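Local coordinates for protein VlsE1 (Borreliella burgdorferi, PDB 1L8W) that is a variable surface lipoprotein antigen of the Lyme disease spirochaete, whose antigenic switching probably helps the bacterium evade the host immune response, at residues 60-65 / 130-135; 75-80 / 113-118; 122-127 / 163-168; 154-159 / 280-285; 228-233 / 245-250. All coordinates share one frame; numbering follows the deposited sequence.

Interaction 1: 60-65 / 130-135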
# COMPACT_ATOMS: atom_id res chain seq x y z
N SER A 60 8.68 2.24 9.10
CA SER A 60 8.25 2.15 10.49
C SER A 60 7.10 3.13 10.76
O SER A 60 6.29 2.91 11.66
CB SER A 60 9.44 2.43 11.43
OG SER A 60 9.87 3.77 11.33
N ASP A 61 7.04 4.20 9.97
CA ASP A 61 5.97 5.18 10.10
C ASP A 61 4.65 4.52 9.71
O ASP A 61 3.58 4.91 10.20
CB ASP A 61 6.22 6.38 9.18
CG ASP A 61 7.31 7.29 9.70
OD1 ASP A 61 7.27 7.65 10.89
OD2 ASP A 61 8.22 7.64 8.91
N VAL A 62 4.74 3.51 8.85
CA VAL A 62 3.56 2.78 8.39
C VAL A 62 2.95 2.01 9.56
O VAL A 62 1.73 1.94 9.71
CB VAL A 62 3.93 1.79 7.25
CG1 VAL A 62 2.70 0.98 6.84
CG2 VAL A 62 4.48 2.56 6.06
N LYS A 63 3.81 1.42 10.38
CA LYS A 63 3.35 0.66 11.53
C LYS A 63 2.71 1.64 12.50
O LYS A 63 1.62 1.38 13.02
CB LYS A 63 4.54 -0.05 12.19
CG LYS A 63 4.15 -1.03 13.29
CD LYS A 63 5.40 -1.63 13.92
CE LYS A 63 5.07 -2.67 14.97
NZ LYS A 63 4.44 -3.86 14.37
N THR A 64 3.38 2.76 12.72
CA THR A 64 2.88 3.80 13.62
C THR A 64 1.48 4.26 13.20
O THR A 64 0.60 4.46 14.04
CB THR A 64 3.84 5.01 13.64
OG1 THR A 64 5.13 4.58 14.10
CG2 THR A 64 3.32 6.12 14.54
N TYR A 65 1.30 4.43 11.89
CA TYR A 65 0.02 4.84 11.34
C TYR A 65 -1.08 3.86 11.76
O TYR A 65 -2.11 4.27 12.30
CB TYR A 65 0.08 4.91 9.81
CG TYR A 65 -1.29 5.01 9.16
CD1 TYR A 65 -1.97 6.24 9.08
CD2 TYR A 65 -1.94 3.87 8.70
CE1 TYR A 65 -3.26 6.31 8.54
CE2 TYR A 65 -3.23 3.93 8.16
CZ TYR A 65 -3.88 5.15 8.09
OH TYR A 65 -5.17 5.18 7.59
N GLY A 130 0.77 -5.59 12.41
CA GLY A 130 1.76 -6.62 12.66
C GLY A 130 2.61 -6.95 11.44
O GLY A 130 3.73 -7.47 11.57
N ALA A 131 2.09 -6.64 10.26
CA ALA A 131 2.79 -6.91 9.01
C ALA A 131 3.72 -5.78 8.60
O ALA A 131 4.57 -5.95 7.72
CB ALA A 131 1.77 -7.18 7.89
N SER A 132 3.56 -4.62 9.24
CA SER A 132 4.39 -3.46 8.93
C SER A 132 5.68 -3.46 9.78
O SER A 132 5.94 -2.55 10.57
CB SER A 132 3.57 -2.19 9.19
OG SER A 132 2.35 -2.24 8.48
N SER A 133 6.48 -4.49 9.56
CA SER A 133 7.72 -4.70 10.30
C SER A 133 8.98 -4.09 9.71
O SER A 133 10.07 -4.39 10.18
CB SER A 133 7.95 -6.20 10.45
OG SER A 133 7.82 -6.83 9.19
N GLY A 134 8.85 -3.24 8.70
CA GLY A 134 10.05 -2.66 8.11
C GLY A 134 10.64 -1.53 8.93
O GLY A 134 9.97 -0.97 9.81
N THR A 135 11.89 -1.19 8.65
CA THR A 135 12.54 -0.10 9.36
C THR A 135 13.22 0.87 8.38
O THR A 135 13.44 2.03 8.71
CB THR A 135 13.59 -0.62 10.39
OG1 THR A 135 14.60 -1.39 9.73
CG2 THR A 135 12.92 -1.49 11.45
O HOH W 1 12.50 3.19 11.10
O HOH W 2 5.97 -5.83 13.25
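K63 and S60 reach the 130-135 segment through two bridging waters, and the polar link across this contact runs through them. One water accepts from K63 NZ at 2.7 Å and donates to G130 O at 3.2 Å. The other lies 2.7 Å from S60 OG and donates to T135 O. The lysine leaves its helix with CG anti to the backbone N (chi1 -172°). Its chain stays extended to CE and turns only at chi4, which carries NZ to the water. NZ also binds E129 O directly; this and the water-linked G130 O lie at the end of helix 106-131.

The rest of the contact is direct packing. CB of K63 sits 3.3 Å from S132 O, and CG and CD run beside the same oxygen. CG1 of V62 lies 3.6 Å from S132 OG. That hydroxyl is bound to A128 O, so its polar end is turned back to its own helix. S132 centres an inverse gamma turn where the helix gives way to loop.

The segments thus meet by packing and water bridges, without a direct hydrogen bond. The lysine charge, near carbonyls at a helix C-terminus, is probably stabilised there.

Interaction 2: 75-80 / 113-118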
# COMPACT_ATOMS: atom_id res chain seq x y z
N LYS A 75 -10.75 3.56 21.28
CA LYS A 75 -11.34 4.59 22.12
C LYS A 75 -12.77 4.89 21.70
O LYS A 75 -13.68 5.00 22.53
CB LYS A 75 -10.51 5.87 22.06
CG LYS A 75 -11.06 6.94 22.97
CD LYS A 75 -9.98 7.84 23.51
CE LYS A 75 -10.49 8.52 24.78
NZ LYS A 75 -11.85 9.11 24.60
N THR A 76 -12.98 5.03 20.39
CA THR A 76 -14.31 5.28 19.87
C THR A 76 -15.24 4.15 20.29
O THR A 76 -16.39 4.38 20.64
CB THR A 76 -14.28 5.39 18.32
OG1 THR A 76 -13.79 6.68 17.94
CG2 THR A 76 -15.67 5.19 17.74
N LYS A 77 -14.75 2.91 20.27
CA LYS A 77 -15.57 1.77 20.67
C LYS A 77 -15.94 1.84 22.15
O LYS A 77 -17.05 1.45 22.54
CB LYS A 77 -14.86 0.46 20.38
CG LYS A 77 -15.68 -0.78 20.77
CD LYS A 77 -14.98 -2.06 20.38
CE LYS A 77 -15.85 -3.28 20.67
NZ LYS A 77 -16.08 -3.48 22.13
N THR A 78 -15.02 2.30 22.98
CA THR A 78 -15.28 2.43 24.41
C THR A 78 -16.35 3.51 24.65
O THR A 78 -17.34 3.28 25.35
CB THR A 78 -13.99 2.85 25.19
OG1 THR A 78 -12.97 1.86 25.00
CG2 THR A 78 -14.29 3.00 26.67
N ASP A 79 -16.16 4.67 24.04
CA ASP A 79 -17.11 5.77 24.19
C ASP A 79 -18.50 5.40 23.69
O ASP A 79 -19.50 5.91 24.18
CB ASP A 79 -16.61 7.02 23.46
CG ASP A 79 -15.24 7.48 23.94
OD1 ASP A 79 -14.87 7.16 25.10
OD2 ASP A 79 -14.53 8.16 23.17
N LEU A 80 -18.55 4.48 22.74
CA LEU A 80 -19.83 4.05 22.20
C LEU A 80 -20.55 3.13 23.18
O LEU A 80 -21.74 3.29 23.43
CB LEU A 80 -19.61 3.31 20.88
CG LEU A 80 -20.88 2.88 20.16
CD1 LEU A 80 -21.63 4.13 19.72
CD2 LEU A 80 -20.53 2.01 18.96
N GLU A 113 -24.27 -3.40 16.38
CA GLU A 113 -23.79 -3.49 15.01
C GLU A 113 -22.58 -2.59 14.75
O GLU A 113 -21.62 -2.99 14.09
CB GLU A 113 -24.92 -3.13 14.04
CG GLU A 113 -25.62 -1.83 14.37
CD GLU A 113 -26.63 -1.42 13.30
OE1 GLU A 113 -27.52 -2.23 12.98
OE2 GLU A 113 -26.52 -0.28 12.79
N VAL A 114 -22.63 -1.36 15.27
CA VAL A 114 -21.53 -0.42 15.10
C VAL A 114 -20.32 -0.91 15.89
O VAL A 114 -19.18 -0.75 15.46
CB VAL A 114 -21.95 0.99 15.59
CG1 VAL A 114 -20.77 1.94 15.52
CG2 VAL A 114 -23.08 1.51 14.73
N SER A 115 -20.59 -1.51 17.04
CA SER A 115 -19.53 -2.04 17.89
C SER A 115 -18.81 -3.18 17.19
O SER A 115 -17.59 -3.28 17.22
CB SER A 115 -20.11 -2.53 19.22
OG SER A 115 -19.11 -3.10 20.05
N GLU A 116 -19.58 -4.05 16.54
CA GLU A 116 -19.03 -5.20 15.84
C GLU A 116 -18.18 -4.69 14.68
O GLU A 116 -17.13 -5.25 14.36
CB GLU A 116 -20.15 -6.08 15.30
CG GLU A 116 -19.86 -7.58 15.32
CD GLU A 116 -20.64 -8.32 16.41
OE1 GLU A 116 -21.88 -8.16 16.46
OE2 GLU A 116 -20.01 -9.05 17.20
N LEU A 117 -18.66 -3.63 14.04
CA LEU A 117 -17.98 -3.00 12.92
C LEU A 117 -16.63 -2.53 13.44
O LEU A 117 -15.58 -2.87 12.88
CB LEU A 117 -18.82 -1.82 12.41
CG LEU A 117 -18.52 -1.09 11.09
CD1 LEU A 117 -18.18 0.36 11.38
CD2 LEU A 117 -17.40 -1.77 10.31
N LEU A 118 -16.65 -1.76 14.53
CA LEU A 118 -15.41 -1.26 15.13
C LEU A 118 -14.45 -2.41 15.44
O LEU A 118 -13.24 -2.29 15.20
CB LEU A 118 -15.72 -0.47 16.40
CG LEU A 118 -16.41 0.87 16.17
CD1 LEU A 118 -16.99 1.41 17.48
CD2 LEU A 118 -15.42 1.86 15.57
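K77 and L118 lie at the middle of an antiparallel helix-helix contact in the elongated part of the fold. It joins the C-terminal end of helix 59-80 to helix 106-131; the centre of the contact lies about 26 Å from the centre of the chain. The two short helical segments run at 162° to each other, with their axes 9.9 Å apart at closest approach. The contact is apolar on one side and more polar on the other.

L118 takes the largest share. Its CD1 methyl comes to 3.5 Å from K77 CA and also touches K77 CB. The two side chains slide past each other in opposite directions. CD2 of L118 meets T76 CG2 at 4.0 Å, and these side chains cross at about a right angle.

One turn further along helix 59-80 is L80. With CG anti to the backbone N (chi1 -176°) and chi2 at 65°, it sends its CD2 methyl onto V114 CG1 at 3.4 Å, tighter than usual van der Waals contact. The same methyl lies 3.9 Å from L118 CD1.

On the more polar side, K77 brings CE and NZ up to the S115 hydroxyl. CE lies 3.3 Å from S115 OG, while NZ stays 3.7 Å from that oxygen. The amine has a long, weak ion pair with D119.

Helix 294-333 packs against the apolar side of the pair. Its L328 touches L80, V331 touches V114 and V324 touches L118. The two antiparallel helices thus share a third helix, in a three-helix arrangement.

Interaction 3: 122-127 / 163-168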
# COMPACT_ATOMS: atom_id res chain seq x y z
N VAL A 122 -10.54 -2.88 13.95
CA VAL A 122 -9.37 -2.98 14.81
C VAL A 122 -8.58 -4.25 14.51
O VAL A 122 -7.36 -4.21 14.37
CB VAL A 122 -9.77 -2.96 16.30
CG1 VAL A 122 -8.54 -3.16 17.18
CG2 VAL A 122 -10.44 -1.63 16.63
N LYS A 123 -9.28 -5.37 14.42
CA LYS A 123 -8.63 -6.65 14.11
C LYS A 123 -7.97 -6.59 12.74
O LYS A 123 -6.89 -7.14 12.54
CB LYS A 123 -9.65 -7.78 14.14
CG LYS A 123 -9.89 -8.41 15.52
CD LYS A 123 -10.48 -7.43 16.54
CE LYS A 123 -10.56 -8.06 17.93
NZ LYS A 123 -11.21 -7.16 18.94
N ALA A 124 -8.62 -5.91 11.80
CA ALA A 124 -8.10 -5.78 10.45
C ALA A 124 -6.85 -4.90 10.40
O ALA A 124 -5.86 -5.26 9.75
CB ALA A 124 -9.17 -5.22 9.51
N VAL A 125 -6.87 -3.75 11.08
CA VAL A 125 -5.70 -2.88 11.07
C VAL A 125 -4.55 -3.53 11.81
O VAL A 125 -3.39 -3.35 11.44
CB VAL A 125 -5.98 -1.47 11.69
CG1 VAL A 125 -7.27 -0.87 11.10
CG2 VAL A 125 -6.04 -1.54 13.20
N LYS A 126 -4.85 -4.30 12.85
CA LYS A 126 -3.80 -4.97 13.62
C LYS A 126 -3.09 -6.04 12.78
O LYS A 126 -1.90 -6.33 12.99
CB LYS A 126 -4.36 -5.57 14.91
CG LYS A 126 -4.73 -4.52 15.96
CD LYS A 126 -5.17 -5.19 17.26
CE LYS A 126 -5.56 -4.18 18.34
NZ LYS A 126 -4.44 -3.27 18.70
N THR A 127 -3.82 -6.61 11.82
CA THR A 127 -3.21 -7.58 10.93
C THR A 127 -2.20 -6.77 10.11
O THR A 127 -1.03 -7.15 9.99
CB THR A 127 -4.25 -8.23 9.98
OG1 THR A 127 -5.25 -8.91 10.74
CG2 THR A 127 -3.56 -9.23 9.06
N ILE A 163 -5.04 -4.97 4.62
CA ILE A 163 -5.76 -3.98 3.83
C ILE A 163 -7.06 -4.56 3.28
O ILE A 163 -8.09 -3.89 3.29
CB ILE A 163 -4.89 -3.45 2.68
CG1 ILE A 163 -3.73 -2.65 3.26
CG2 ILE A 163 -5.73 -2.61 1.73
CD1 ILE A 163 -2.87 -1.97 2.22
N LYS A 164 -7.03 -5.80 2.81
CA LYS A 164 -8.24 -6.43 2.31
C LYS A 164 -9.27 -6.54 3.44
O LYS A 164 -10.45 -6.24 3.25
CB LYS A 164 -7.95 -7.83 1.75
CG LYS A 164 -9.22 -8.55 1.26
CD LYS A 164 -8.90 -9.79 0.43
CE LYS A 164 -8.62 -11.00 1.30
NZ LYS A 164 -9.86 -11.58 1.89
N GLU A 165 -8.82 -6.96 4.62
CA GLU A 165 -9.70 -7.09 5.78
C GLU A 165 -10.29 -5.74 6.17
O GLU A 165 -11.47 -5.64 6.53
CB GLU A 165 -8.94 -7.70 6.96
CG GLU A 165 -8.95 -9.24 6.99
CD GLU A 165 -7.80 -9.83 7.80
OE1 GLU A 165 -7.43 -9.26 8.84
OE2 GLU A 165 -7.29 -10.90 7.39
N ILE A 166 -9.47 -4.70 6.11
CA ILE A 166 -9.94 -3.37 6.46
C ILE A 166 -11.06 -2.94 5.51
O ILE A 166 -12.13 -2.52 5.94
CB ILE A 166 -8.81 -2.34 6.38
CG1 ILE A 166 -7.85 -2.52 7.57
CG2 ILE A 166 -9.39 -0.94 6.34
CD1 ILE A 166 -6.62 -1.62 7.51
N VAL A 167 -10.78 -3.07 4.22
CA VAL A 167 -11.73 -2.69 3.18
C VAL A 167 -13.03 -3.48 3.24
O VAL A 167 -14.10 -2.93 3.02
CB VAL A 167 -11.09 -2.86 1.77
CG1 VAL A 167 -12.09 -2.44 0.68
CG2 VAL A 167 -9.81 -2.01 1.68
N GLU A 168 -12.95 -4.78 3.54
CA GLU A 168 -14.16 -5.60 3.63
C GLU A 168 -14.96 -5.23 4.88
O GLU A 168 -16.18 -5.12 4.84
CB GLU A 168 -13.80 -7.09 3.65
CG GLU A 168 -12.90 -7.52 2.50
CD GLU A 168 -12.84 -9.02 2.29
OE1 GLU A 168 -12.74 -9.77 3.29
OE2 GLU A 168 -12.88 -9.45 1.12
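T127 and E165 meet through the OG1 hydroxyl and the OE1 carboxylate oxygen, 2.9 Å apart. T127 sets OG1 beside its backbone N and anti to its carbonyl carbon (chi1 -60°). This brings OG1 within 3.0 Å of K123 O as well. The hydroxyl has one proton and two possible acceptors, and which it uses is not settled. E165 is extended beyond CG, which carries its carboxylate across to the threonine. The two side chains cross at about a right angle.

Beside this polar pair the helices come close, with axes 7.8 Å apart and nearly antiparallel at 161°. The small A124 permits it. Its CB lies 3.5 Å from I166 N and 3.6 Å from E165 CB.

I166 sets CG1 beside its backbone N (chi1 -74°), and CG1 packs on A124 CB at 3.6 Å. Its CD1 goes on to V125 CG1 at 3.7 Å. These two side chains also cross at about a right angle. I166 further touches I316 and I320 of helix 294-333, while V125 packs on helix 59-80.

The contact therefore has an apolar side packed on other helices, and a polar rim. There the threonine hydroxyl can either link the two helices or bond back to its own.

Interaction 4: 154-159 / 280-285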
# COMPACT_ATOMS: atom_id res chain seq x y z
N ALA A 154 6.20 -12.35 3.98
CA ALA A 154 5.25 -12.34 5.09
C ALA A 154 4.77 -10.91 5.37
O ALA A 154 3.63 -10.70 5.79
CB ALA A 154 5.88 -12.94 6.34
N SER A 155 5.64 -9.94 5.15
CA SER A 155 5.29 -8.53 5.36
C SER A 155 4.39 -8.07 4.21
O SER A 155 3.37 -7.41 4.42
CB SER A 155 6.55 -7.66 5.40
OG SER A 155 6.23 -6.29 5.56
N VAL A 156 4.77 -8.43 2.98
CA VAL A 156 4.01 -8.07 1.79
C VAL A 156 2.59 -8.61 1.84
O VAL A 156 1.62 -7.85 1.82
CB VAL A 156 4.66 -8.62 0.49
CG1 VAL A 156 3.84 -8.20 -0.71
CG2 VAL A 156 6.08 -8.11 0.34
N LYS A 157 2.46 -9.93 1.93
CA LYS A 157 1.16 -10.58 1.96
C LYS A 157 0.33 -10.19 3.16
O LYS A 157 -0.90 -10.07 3.06
CB LYS A 157 1.30 -12.10 1.92
CG LYS A 157 1.78 -12.64 0.60
CD LYS A 157 1.51 -14.13 0.50
CE LYS A 157 2.24 -14.90 1.58
NZ LYS A 157 3.71 -14.64 1.51
N GLY A 158 0.99 -10.00 4.30
CA GLY A 158 0.28 -9.61 5.50
C GLY A 158 -0.26 -8.20 5.40
O GLY A 158 -1.38 -7.91 5.83
N ILE A 159 0.53 -7.30 4.83
CA ILE A 159 0.08 -5.93 4.70
C ILE A 159 -1.13 -5.91 3.76
O ILE A 159 -2.11 -5.22 4.02
CB ILE A 159 1.22 -5.02 4.18
CG1 ILE A 159 2.28 -4.87 5.28
CG2 ILE A 159 0.69 -3.64 3.79
CD1 ILE A 159 3.45 -4.01 4.88
N GLY A 280 7.23 -0.49 -1.02
CA GLY A 280 7.68 0.59 -0.16
C GLY A 280 7.28 0.45 1.30
O GLY A 280 8.00 0.89 2.19
N MSE A 281 6.13 -0.17 1.56
CA MSE A 281 5.66 -0.35 2.93
C MSE A 281 6.25 -1.59 3.61
O MSE A 281 6.42 -1.61 4.83
CB MSE A 281 4.13 -0.49 2.99
CG MSE A 281 3.32 0.69 2.50
SE MSE A 281 1.40 0.32 2.69
CE MSE A 281 1.05 1.30 4.28
N ALA A 282 6.54 -2.62 2.82
CA ALA A 282 7.04 -3.86 3.38
C ALA A 282 8.52 -3.92 3.76
O ALA A 282 9.36 -3.23 3.20
CB ALA A 282 6.70 -5.02 2.46
N LYS A 283 8.80 -4.77 4.74
CA LYS A 283 10.15 -5.02 5.22
C LYS A 283 11.00 -5.60 4.08
O LYS A 283 10.53 -6.45 3.33
CB LYS A 283 10.10 -6.02 6.38
CG LYS A 283 11.39 -6.78 6.63
CD LYS A 283 11.14 -7.97 7.54
CE LYS A 283 11.72 -7.76 8.92
NZ LYS A 283 13.21 -7.75 8.91
N ASP A 284 12.25 -5.14 3.99
CA ASP A 284 13.21 -5.56 2.97
C ASP A 284 12.83 -5.15 1.54
O ASP A 284 13.50 -5.55 0.59
CB ASP A 284 13.42 -7.08 3.00
CG ASP A 284 14.10 -7.55 4.28
OD1 ASP A 284 14.95 -6.80 4.82
OD2 ASP A 284 13.80 -8.68 4.72
N GLY A 285 11.77 -4.37 1.40
CA GLY A 285 11.37 -3.93 0.08
C GLY A 285 12.18 -2.72 -0.33
O GLY A 285 12.05 -1.66 0.27
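S155 holds OG anti to its backbone N (chi1 178°), which points the hydroxyl at the chain leaving helix 269-281. There OG accepts from K283 N at 3.1 Å, in a fairly straight bond of 164°. The same oxygen lies 3.4 Å from both A282 CA and A282 CB. It is also hydrogen-bonded to A131 O.

I159 puts CG1 beside its backbone N (chi1 -70°), and its extended chi2 carries CD1 to 3.8 Å from M281 O and 4.1 Å from M281 CB. M281 is a selenomethionine, and it crosses I159 obliquely. V156 adds its CG2 methyl, 3.8 Å from A282 CB. The alanine methyl thus fits among S155, V156 and I159.

A282 is the first residue to leave the helical conformation and begins a type II turn that ends at G285. K59 NZ binds the carbonyls of G280, A282 and G285, at and just before this turn. The backbone of K283 also bonds with D152.

The contact is buried, and several of its polar atoms find partners in or just beyond it. The serine oxygen gives a partner to one backbone group at or just past each of two helix ends.

Interaction 5: 228-233 / 245-250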
# COMPACT_ATOMS: atom_id res chain seq x y z
N VAL A 228 -6.43 -4.83 -2.74
CA VAL A 228 -7.49 -5.69 -2.23
C VAL A 228 -7.68 -6.91 -3.13
O VAL A 228 -7.78 -8.05 -2.65
CB VAL A 228 -8.81 -4.91 -2.15
CG1 VAL A 228 -9.93 -5.82 -1.69
CG2 VAL A 228 -8.66 -3.73 -1.19
N THR A 229 -7.72 -6.68 -4.45
CA THR A 229 -7.90 -7.76 -5.42
C THR A 229 -6.69 -8.69 -5.38
O THR A 229 -6.83 -9.91 -5.42
CB THR A 229 -8.02 -7.20 -6.86
OG1 THR A 229 -9.13 -6.29 -6.92
CG2 THR A 229 -8.24 -8.31 -7.87
N ALA A 230 -5.51 -8.10 -5.32
CA ALA A 230 -4.28 -8.86 -5.28
C ALA A 230 -4.27 -9.85 -4.11
O ALA A 230 -3.87 -11.00 -4.28
CB ALA A 230 -3.10 -7.92 -5.17
N ALA A 231 -4.72 -9.40 -2.95
CA ALA A 231 -4.75 -10.24 -1.75
C ALA A 231 -5.58 -11.50 -1.96
O ALA A 231 -5.42 -12.48 -1.24
CB ALA A 231 -5.31 -9.44 -0.57
N ASP A 232 -6.46 -11.47 -2.95
CA ASP A 232 -7.31 -12.62 -3.24
C ASP A 232 -6.73 -13.55 -4.30
O ASP A 232 -7.26 -14.63 -4.54
CB ASP A 232 -8.71 -12.14 -3.66
CG ASP A 232 -9.52 -11.64 -2.48
OD1 ASP A 232 -9.92 -12.47 -1.64
OD2 ASP A 232 -9.74 -10.41 -2.37
N ALA A 233 -5.63 -13.15 -4.92
CA ALA A 233 -4.98 -13.98 -5.93
C ALA A 233 -4.48 -15.26 -5.28
O ALA A 233 -4.41 -15.36 -4.05
CB ALA A 233 -3.81 -13.22 -6.57
N LYS A 245 2.02 -11.56 -12.14
CA LYS A 245 0.66 -11.34 -12.64
C LYS A 245 -0.23 -10.54 -11.69
O LYS A 245 -1.38 -10.21 -12.01
CB LYS A 245 -0.01 -12.68 -12.97
CG LYS A 245 0.55 -13.39 -14.22
CD LYS A 245 -0.15 -14.71 -14.48
CE LYS A 245 0.36 -15.38 -15.76
NZ LYS A 245 0.05 -14.58 -16.98
N ASN A 246 0.30 -10.22 -10.50
CA ASN A 246 -0.45 -9.42 -9.53
C ASN A 246 0.54 -8.55 -8.75
O ASN A 246 1.71 -8.89 -8.64
CB ASN A 246 -1.25 -10.34 -8.59
CG ASN A 246 -0.36 -11.25 -7.75
OD1 ASN A 246 0.32 -10.79 -6.83
ND2 ASN A 246 -0.36 -12.54 -8.07
N PRO A 247 0.08 -7.41 -8.21
CA PRO A 247 1.01 -6.55 -7.47
C PRO A 247 1.74 -7.18 -6.27
O PRO A 247 2.86 -6.76 -5.93
CB PRO A 247 0.15 -5.33 -7.11
CG PRO A 247 -1.24 -5.84 -7.14
CD PRO A 247 -1.26 -6.81 -8.28
N ILE A 248 1.13 -8.17 -5.62
CA ILE A 248 1.76 -8.85 -4.49
C ILE A 248 2.97 -9.66 -4.96
O ILE A 248 4.05 -9.59 -4.37
CB ILE A 248 0.75 -9.78 -3.75
CG1 ILE A 248 -0.31 -8.93 -3.04
CG2 ILE A 248 1.47 -10.68 -2.74
CD1 ILE A 248 -1.35 -9.74 -2.30
N ALA A 249 2.80 -10.41 -6.04
CA ALA A 249 3.89 -11.21 -6.59
C ALA A 249 5.01 -10.32 -7.12
O ALA A 249 6.20 -10.69 -7.06
CB ALA A 249 3.36 -12.09 -7.71
N ALA A 250 4.64 -9.16 -7.65
CA ALA A 250 5.62 -8.22 -8.20
C ALA A 250 6.39 -7.53 -7.09
O ALA A 250 7.60 -7.35 -7.20
CB ALA A 250 4.92 -7.18 -9.10
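A230 forms the tight part of this contact, pressed against P247 and I248. Its CB lies 3.4 Å from P247 CG, closer than usual van der Waals contact, and 3.7 Å from I248 CG1. I248 sets CG1 beside its backbone N (chi1 -69°). Its CD1 methyl sits over the backbone, 3.4 Å from both A230 O and A231 N.

The other side is looser. CB of A233 only approaches N246 ND2, at 3.8 Å, and A233 is partly exposed. It closes a type I turn that starts at A230. N246 is the N-cap of helix 247-252. Its OD1 accepts from A249 N at 2.6 Å, with the donor tilted 33° from the plane of the amide. Its ND2 is bound to E235 O in the connecting loop, which fixes both ends of the amide.

The contact brings the end of helix 220-230 against the start of helix 247-252. Helix 269-281 packs against P247 through Q271 and A274, and against I248 through L278. Helix 153-170 also borders it, where K157 and A160 touch I248 and K164 touches A231.

How the interactions relate
Interactions 4 and 5 are the buried contacts, while 1, 2 and 3 are partly buried. Interactions 1 and 2 join the same two helices, 59-80 and 106-131, with centres about 24 Å apart. Interaction 1 is bridged by water at a helix end; interaction 2 is largely apolar and lies far out. Interaction 3 attaches helix 106-131 to helix 153-170, which interaction 4 joins to the end of helix 269-281. Interactions 1 and 4 touch. Interaction 5 is nested in the chain loop closed by interaction 4, and the two touch through helices 153-170 and 247-252. Only interaction 4 has a settled direct hydrogen bond between its segments.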